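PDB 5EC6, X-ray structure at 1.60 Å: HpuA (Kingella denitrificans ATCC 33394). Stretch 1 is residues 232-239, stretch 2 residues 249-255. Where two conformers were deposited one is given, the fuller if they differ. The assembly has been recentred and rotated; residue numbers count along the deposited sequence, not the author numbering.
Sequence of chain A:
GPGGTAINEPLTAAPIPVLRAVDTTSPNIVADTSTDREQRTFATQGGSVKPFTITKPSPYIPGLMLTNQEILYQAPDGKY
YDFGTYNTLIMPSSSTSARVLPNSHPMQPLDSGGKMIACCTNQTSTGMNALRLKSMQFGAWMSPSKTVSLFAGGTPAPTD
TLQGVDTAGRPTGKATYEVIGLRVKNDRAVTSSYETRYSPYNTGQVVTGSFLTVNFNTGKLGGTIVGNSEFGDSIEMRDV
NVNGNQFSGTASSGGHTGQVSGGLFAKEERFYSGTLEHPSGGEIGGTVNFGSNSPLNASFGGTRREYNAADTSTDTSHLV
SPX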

# COMPACT_ATOMS: atom_id res chain seq x y z
N GLY A 232 13.21 -12.89 3.28
CA GLY A 232 14.08 -13.39 2.23
C GLY A 232 14.91 -12.28 1.68
O GLY A 232 15.16 -11.29 2.37
N ASP A 233 15.39 -12.50 0.46
CA ASP A 233 16.36 -11.62 -0.16
C ASP A 233 15.69 -10.25 -0.39
O ASP A 233 14.48 -10.15 -0.67
CB ASP A 233 16.87 -12.16 -1.46
CG ASP A 233 17.68 -13.46 -1.27
OD1 ASP A 233 18.37 -13.58 -0.22
OD2 ASP A 233 17.64 -14.30 -2.17
N SER A 234 16.50 -9.23 -0.28
CA SER A 234 16.07 -7.87 -0.68
C SER A 234 15.57 -7.88 -2.13
O SER A 234 15.99 -8.68 -2.95
CB SER A 234 17.19 -6.87 -0.52
OG SER A 234 17.59 -6.77 0.85
N ILE A 235 14.72 -6.89 -2.45
CA ILE A 235 14.26 -6.70 -3.83
C ILE A 235 14.81 -5.36 -4.30
O ILE A 235 14.48 -4.30 -3.75
CB ILE A 235 12.71 -6.68 -3.93
CG1 ILE A 235 12.11 -8.01 -3.49
CG2 ILE A 235 12.28 -6.32 -5.34
CD1 ILE A 235 10.59 -7.99 -3.32
N GLU A 236 15.71 -5.41 -5.27
CA GLU A 236 16.33 -4.22 -5.80
C GLU A 236 15.65 -3.79 -7.10
O GLU A 236 15.57 -4.56 -8.04
CB GLU A 236 17.82 -4.44 -6.06
CG GLU A 236 18.52 -3.19 -6.56
CD GLU A 236 20.04 -3.25 -6.56
OE1 GLU A 236 20.59 -4.32 -6.28
OE2 GLU A 236 20.65 -2.18 -6.80
N MET A 237 15.17 -2.55 -7.15
CA MET A 237 14.60 -2.03 -8.42
C MET A 237 15.72 -1.89 -9.41
O MET A 237 16.79 -1.39 -9.05
CB MET A 237 13.93 -0.69 -8.18
CG MET A 237 12.78 -0.78 -7.17
SD MET A 237 11.41 -1.76 -7.78
CE MET A 237 10.38 -1.85 -6.30
N ARG A 238 15.52 -2.38 -10.64
CA ARG A 238 16.53 -2.36 -11.67
C ARG A 238 16.28 -1.35 -12.79
O ARG A 238 17.17 -0.55 -13.12
CB ARG A 238 16.75 -3.75 -12.25
CG ARG A 238 17.38 -4.72 -11.22
CD ARG A 238 18.78 -4.34 -10.84
NE ARG A 238 19.41 -5.34 -10.01
CZ ARG A 238 20.68 -5.33 -9.61
NH1 ARG A 238 21.50 -4.36 -9.99
NH2 ARG A 238 21.14 -6.32 -8.85
N ASP A 239 15.18 -1.46 -13.50
CA ASP A 239 14.88 -0.47 -14.54
C ASP A 239 13.36 -0.32 -14.54
O ASP A 239 12.65 -1.19 -15.04
CB ASP A 239 15.32 -0.92 -15.91
CG ASP A 239 15.21 0.23 -16.94
OD1 ASP A 239 15.01 1.37 -16.51
OD2 ASP A 239 15.43 -0.01 -18.13
N GLY A 249 8.36 -2.08 -14.70
CA GLY A 249 9.70 -2.47 -15.15
C GLY A 249 10.19 -3.70 -14.41
O GLY A 249 9.42 -4.61 -14.10
N THR A 250 11.52 -3.74 -14.16
CA THR A 250 12.15 -4.92 -13.61
C THR A 250 12.82 -4.65 -12.26
O THR A 250 13.24 -3.52 -11.96
CB THR A 250 13.23 -5.48 -14.56
OG1 THR A 250 14.14 -4.45 -14.88
CG2 THR A 250 12.57 -6.04 -15.79
N ALA A 251 12.86 -5.70 -11.45
CA ALA A 251 13.58 -5.74 -10.20
C ALA A 251 14.24 -7.09 -10.07
O ALA A 251 13.92 -8.01 -10.83
CB ALA A 251 12.62 -5.49 -9.01
N SER A 252 15.19 -7.21 -9.13
CA SER A 252 15.89 -8.47 -8.90
C SER A 252 15.82 -8.85 -7.46
O SER A 252 15.78 -7.98 -6.54
CB SER A 252 17.36 -8.37 -9.33
OG SER A 252 18.02 -7.36 -8.63
N SER A 253 15.85 -10.16 -7.23
CA SER A 253 15.95 -10.66 -5.87
C SER A 253 16.59 -12.03 -5.92
O SER A 253 16.09 -12.91 -6.59
CB SER A 253 14.56 -10.75 -5.27
OG SER A 253 14.62 -11.09 -3.88
N GLY A 254 17.74 -12.17 -5.26
CA GLY A 254 18.40 -13.49 -5.29
C GLY A 254 18.69 -14.10 -6.65
O GLY A 254 18.64 -15.33 -6.82
N GLY A 255 18.99 -13.26 -7.62
CA GLY A 255 19.28 -13.73 -8.97
C GLY A 255 18.09 -13.86 -9.89
O GLY A 255 18.27 -14.09 -11.08
O HOH W 1 18.44 -9.12 -3.80

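The two stretches pair as antiparallel strands, burying 498 Å² between them. Ser252 has the most surface covered by the other stretch. Its backbone bonds Glu236 both ways: Glu236 N to Ser252 O and Ser252 N to Glu236 O, each 2.9 Å. Its side chain, chi1 p, lies on the same face as Glu236. There Ser252 OG accepts a hydrogen bond from Arg238 NE at 2.8 Å, and a weak one from Arg238 NH2 at 3.3 Å. The Ser252 hydroxyl lies at the edge of the guanidinium, near its plane, where it can accept N-H bonds. Arg238 NH2 also lies 3.3 Å from Glu236 OE1, a salt bridge of charges only.

Thr250 comes next. A beta bulge shifts the register here, so Thr250 O accepts from both Arg238 N (2.9 Å) and Asp239 N (3.2 Å). Thr250 N returns a bond to Asp239 O at 2.9 Å. Beside it, Gly249 has no side chain; a CB would clash with Asp239 O.

Ala251 is buried on the opposite face. Ala251 CB packs against Ile235 CG2 at 3.8 Å and Met237 SD at 4.1 Å. The small methyl suits the non-hydrogen-bonded pair with Met237, where Ala251 CA and Met237 CA are 4.2 Å apart.

Past the ladder, Ser253 OG donates to Ser234 O at 2.9 Å. A water also donates to Ser234 O, at 2.6 Å.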